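Local structure of argonaute (Methanocaldococcus jannaschii, 5G5S) at residues Gln459-Trp463 against Glu464-Lys468; Trp276-Asn280 against Glu281-Lys285. The protein cleaves single-stranded DNA, using short 5'-phosphorylated DNA guides to find complementary targets, and may defend the cell against invading genetic elements. All coordinates share one frame; numbering follows the deposited sequence.

Contact 1 (Gln459-Trp463 against Glu464-Lys468); sequences QNILW and ENWRK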
# COMPACT_ATOMS: atom_id res chain seq x y z
N GLN A 459 -8.88 -5.72 19.35
CA GLN A 459 -9.01 -6.52 18.14
C GLN A 459 -10.46 -6.97 17.97
O GLN A 459 -11.08 -7.46 18.93
CB GLN A 459 -8.03 -7.70 18.10
CG GLN A 459 -7.99 -8.47 16.75
CD GLN A 459 -7.74 -7.60 15.54
OE1 GLN A 459 -8.55 -7.55 14.60
NE2 GLN A 459 -6.63 -6.91 15.51
N ASN A 460 -10.99 -6.78 16.76
CA ASN A 460 -12.35 -7.17 16.40
C ASN A 460 -12.32 -8.46 15.60
O ASN A 460 -11.36 -8.73 14.88
CB ASN A 460 -13.10 -6.05 15.66
CG ASN A 460 -12.42 -5.50 14.42
OD1 ASN A 460 -11.20 -5.41 14.30
ND2 ASN A 460 -13.23 -5.05 13.48
N ILE A 461 -13.38 -9.27 15.76
CA ILE A 461 -13.55 -10.57 15.11
C ILE A 461 -15.04 -10.77 14.78
O ILE A 461 -15.89 -10.34 15.57
CB ILE A 461 -12.95 -11.69 16.03
CG1 ILE A 461 -12.33 -12.89 15.27
CG2 ILE A 461 -13.81 -12.07 17.26
CD1 ILE A 461 -13.26 -13.88 14.65
N LEU A 462 -15.36 -11.37 13.61
CA LEU A 462 -16.77 -11.62 13.24
C LEU A 462 -17.21 -12.94 13.85
O LEU A 462 -16.59 -13.97 13.60
CB LEU A 462 -17.01 -11.60 11.72
CG LEU A 462 -16.74 -10.30 10.95
CD1 LEU A 462 -16.90 -10.52 9.46
CD2 LEU A 462 -17.64 -9.15 11.40
N TRP A 463 -18.27 -12.89 14.68
CA TRP A 463 -18.81 -14.06 15.38
C TRP A 463 -19.23 -15.20 14.47
O TRP A 463 -18.94 -16.36 14.79
CB TRP A 463 -19.92 -13.68 16.37
CG TRP A 463 -20.50 -14.87 17.09
CD1 TRP A 463 -21.78 -15.33 17.00
CD2 TRP A 463 -19.78 -15.82 17.88
NE1 TRP A 463 -21.92 -16.48 17.74
CE2 TRP A 463 -20.70 -16.81 18.28
CE3 TRP A 463 -18.44 -15.93 18.31
CZ2 TRP A 463 -20.34 -17.88 19.11
CZ3 TRP A 463 -18.08 -16.99 19.12
CH2 TRP A 463 -19.02 -17.96 19.50
N GLU A 464 -19.91 -14.89 13.34
CA GLU A 464 -20.38 -15.88 12.36
C GLU A 464 -19.24 -16.80 11.91
O GLU A 464 -19.41 -18.02 11.89
CB GLU A 464 -21.05 -15.20 11.15
CG GLU A 464 -22.38 -14.53 11.44
CD GLU A 464 -22.34 -13.01 11.52
OE1 GLU A 464 -21.46 -12.47 12.23
OE2 GLU A 464 -23.20 -12.37 10.88
N ASN A 465 -18.08 -16.21 11.62
CA ASN A 465 -16.88 -16.94 11.20
C ASN A 465 -16.23 -17.72 12.35
O ASN A 465 -15.85 -18.88 12.14
CB ASN A 465 -15.89 -15.99 10.53
CG ASN A 465 -16.36 -15.41 9.22
OD1 ASN A 465 -16.92 -16.10 8.35
ND2 ASN A 465 -16.11 -14.12 9.03
N TRP A 466 -16.12 -17.11 13.55
CA TRP A 466 -15.51 -17.76 14.72
C TRP A 466 -16.32 -18.94 15.27
O TRP A 466 -15.72 -19.88 15.77
CB TRP A 466 -15.22 -16.73 15.84
CG TRP A 466 -14.12 -17.13 16.79
CD1 TRP A 466 -13.14 -18.05 16.57
CD2 TRP A 466 -13.87 -16.57 18.09
NE1 TRP A 466 -12.31 -18.12 17.67
CE2 TRP A 466 -12.73 -17.22 18.61
CE3 TRP A 466 -14.52 -15.60 18.87
CZ2 TRP A 466 -12.23 -16.93 19.89
CZ3 TRP A 466 -14.01 -15.31 20.13
CH2 TRP A 466 -12.88 -15.97 20.63
N ARG A 467 -17.67 -18.89 15.16
CA ARG A 467 -18.59 -19.94 15.61
C ARG A 467 -18.37 -21.25 14.83
O ARG A 467 -18.43 -22.33 15.42
CB ARG A 467 -20.04 -19.46 15.48
CG ARG A 467 -21.09 -20.36 16.15
CD ARG A 467 -22.52 -19.87 15.96
NE ARG A 467 -22.94 -19.89 14.56
CZ ARG A 467 -23.03 -18.81 13.79
NH1 ARG A 467 -22.74 -17.61 14.28
NH2 ARG A 467 -23.41 -18.92 12.52
N LYS A 468 -18.09 -21.14 13.52
CA LYS A 468 -17.84 -22.26 12.60
C LYS A 468 -16.39 -22.80 12.66
O LYS A 468 -16.11 -23.82 12.04
CB LYS A 468 -18.19 -21.85 11.16
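R467 crosses one face of the W463 indole, where strand 456-462 gives way to a short helix. Its CB lies over the six-membered ring, 4.2 Å from the centroid and 22° off the ring normal, a CH-pi contact. CG follows above CZ2, 3.9 Å away, and CD reaches NE1. With CG anti to the backbone N (chi1 -170°) and a bend at chi3, NH1 returns to W463 CD1 at 3.7 Å; ring and guanidinium planes stand 60° apart. NH1 also forms a salt bridge with E371, which weakly accepts from the indole NH. W463 CZ3, at the ring edge, meets W466 CE3 at 3.8 Å, while I461 CD1 packs on W466 CB at 3.7 Å. L462, the N-cap residue, offers its carbonyl O to W466 N at 3.2 Å, and W463 O takes R467 N at 2.9 Å; these bonds form the first helical turn. I461, W463 and W466 all touch I433 of the neighbouring parallel strand 428-434. Helix 372-390 covers both tryptophans, and W466 NE1 is hydrogen-bonded to T475 OG1 of helix 473-485, so the turn is packed between the sheet and the two helices, just after the 459-462 segment that binds the guide 5' end.

Contact 2 (Trp276-Asn280 against Glu281-Lys285); sequences WRLSN and ENKGK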
# COMPACT_ATOMS: atom_id res chain seq x y z
N TRP A 276 -16.23 -9.79 -11.93
CA TRP A 276 -15.42 -9.00 -11.03
C TRP A 276 -14.44 -9.84 -10.21
O TRP A 276 -13.53 -9.31 -9.58
CB TRP A 276 -16.31 -8.17 -10.11
CG TRP A 276 -17.35 -7.41 -10.86
CD1 TRP A 276 -18.69 -7.50 -10.70
CD2 TRP A 276 -17.13 -6.47 -11.92
NE1 TRP A 276 -19.33 -6.66 -11.58
CE2 TRP A 276 -18.39 -6.02 -12.34
CE3 TRP A 276 -15.98 -5.97 -12.54
CZ2 TRP A 276 -18.54 -5.08 -13.36
CZ3 TRP A 276 -16.14 -5.04 -13.55
CH2 TRP A 276 -17.40 -4.61 -13.95
N ARG A 277 -14.64 -11.15 -10.20
CA ARG A 277 -13.76 -12.06 -9.47
C ARG A 277 -12.97 -13.00 -10.39
O ARG A 277 -12.46 -14.02 -9.97
CB ARG A 277 -14.53 -12.85 -8.42
CG ARG A 277 -15.82 -13.44 -8.92
CD ARG A 277 -16.66 -13.95 -7.76
NE ARG A 277 -17.76 -14.77 -8.23
CZ ARG A 277 -18.74 -15.21 -7.45
NH1 ARG A 277 -18.74 -14.91 -6.16
NH2 ARG A 277 -19.71 -15.96 -7.96
N LEU A 278 -12.92 -12.64 -11.67
CA LEU A 278 -12.22 -13.40 -12.70
C LEU A 278 -10.79 -13.83 -12.35
O LEU A 278 -10.05 -13.08 -11.72
CB LEU A 278 -12.19 -12.56 -13.97
CG LEU A 278 -12.39 -13.27 -15.30
CD1 LEU A 278 -13.63 -14.14 -15.24
CD2 LEU A 278 -12.51 -12.24 -16.40
N SER A 279 -10.39 -15.01 -12.81
CA SER A 279 -9.04 -15.54 -12.57
C SER A 279 -8.01 -14.84 -13.47
O SER A 279 -8.39 -14.18 -14.45
CB SER A 279 -9.01 -17.05 -12.78
OG SER A 279 -9.10 -17.38 -14.16
N ASN A 280 -6.71 -14.96 -13.15
CA ASN A 280 -5.64 -14.36 -13.94
C ASN A 280 -5.60 -14.89 -15.37
O ASN A 280 -5.39 -14.10 -16.29
CB ASN A 280 -4.29 -14.52 -13.25
CG ASN A 280 -4.11 -13.73 -11.97
OD1 ASN A 280 -4.78 -12.72 -11.72
ND2 ASN A 280 -3.19 -14.16 -11.13
N GLU A 281 -5.87 -16.20 -15.57
CA GLU A 281 -5.94 -16.87 -16.88
C GLU A 281 -7.06 -16.26 -17.73
O GLU A 281 -6.84 -15.90 -18.89
CB GLU A 281 -6.16 -18.39 -16.74
CG GLU A 281 -5.00 -19.14 -16.09
CD GLU A 281 -5.00 -19.27 -14.58
OE1 GLU A 281 -5.57 -18.39 -13.89
OE2 GLU A 281 -4.39 -20.25 -14.08
N ASN A 282 -8.27 -16.10 -17.13
CA ASN A 282 -9.44 -15.51 -17.79
C ASN A 282 -9.27 -14.03 -18.09
O ASN A 282 -9.74 -13.58 -19.13
CB ASN A 282 -10.70 -15.78 -17.00
CG ASN A 282 -11.16 -17.21 -17.02
OD1 ASN A 282 -10.78 -18.01 -17.89
ND2 ASN A 282 -12.01 -17.55 -16.06
N LYS A 283 -8.57 -13.30 -17.21
CA LYS A 283 -8.24 -11.88 -17.40
C LYS A 283 -7.29 -11.79 -18.61
O LYS A 283 -7.41 -10.88 -19.43
CB LYS A 283 -7.55 -11.31 -16.15
CG LYS A 283 -8.09 -9.96 -15.70
CD LYS A 283 -9.06 -10.09 -14.51
CE LYS A 283 -8.42 -9.88 -13.15
NZ LYS A 283 -7.55 -11.02 -12.75
N GLY A 284 -6.41 -12.78 -18.73
CA GLY A 284 -5.47 -12.89 -19.84
C GLY A 284 -6.14 -13.01 -21.19
O GLY A 284 -5.71 -12.39 -22.16
N LYS A 285 -7.25 -13.78 -21.23
CA LYS A 285 -8.04 -14.02 -22.44
C LYS A 285 -8.71 -12.73 -22.94
O LYS A 285 -8.79 -12.53 -24.15
CB LYS A 285 -9.05 -15.15 -22.21
CG LYS A 285 -8.38 -16.49 -21.91
CD LYS A 285 -9.38 -17.54 -21.44
CE LYS A 285 -8.69 -18.78 -20.91
NZ LYS A 285 -9.60 -19.59 -20.06
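L278 lies against N282 where the loop after helix 266-271 enters helix 280-293, the two side chains crossing at about a right angle. CG of the leucine touches N282 CB at 3.5 Å, and both its methyls stay near the same carbon, CD1 also approaching ND2. S279 is the N-cap. Its chi1 of 73° sets OG between the backbone N and the carbonyl carbon, turned to the first helical turn, where it accepts a long, weak but fairly straight bond from N282 N (3.3 Å, 165°). Its carbonyl O takes K283 N at 2.9 Å, and N280 O takes G284 N at 3.0 Å.

K283 bends at chi2, chi3 and chi4, curling its chain back over the start of the helix. CB rests on S279 O, CD runs past L278 CB at 4.0 Å, and NZ ends 3.4 Å from L278 O in a weak bond; N280 OD1 is equally near NZ. The amide of N280 is held mainly from elsewhere: ND2 donates to T609 O and OD1 accepts from S633 N. E281, bent at chi2, swings OE1 back to within 3.7 Å of S279 OG, though its hydrogen-bond partner is S610. One turn on, K285 NZ donates to N282 OD1 at 2.9 Å, nearly along the C=O axis.

S279 OG meets the N-H of N282, and the carbonyls of S279 and N280 begin the regular helical bonding; a lysine ammonium lies beside a carbonyl preceding the helix. N280 and E281 tie this helix start to T609, S610 and S633, the last within 627-634, which binds the 5'-phosphorylated end of the guide.

In the fold
Both contacts are helix starts, each reached from a different kind of chain. Contact 1 leads out of an edge strand of the parallel Mid-domain sheet, and contact 2 out of a loop that follows another helix. They share no secondary-structure element, and their centres lie 31 Å apart, nearest atoms about 15 Å. Contact 1 is more aromatic, its two buried tryptophans packed between sheet and helices while arginine and asparagine stay at the surface. Contact 2 is chiefly polar and mostly half-exposed; a serine side chain caps its helix, whereas in contact 1 only backbone carbonyls serve within the two segments. Contact 1 includes the guide-binding 459-462, while in contact 2 W276 meets H159 edge-to-face.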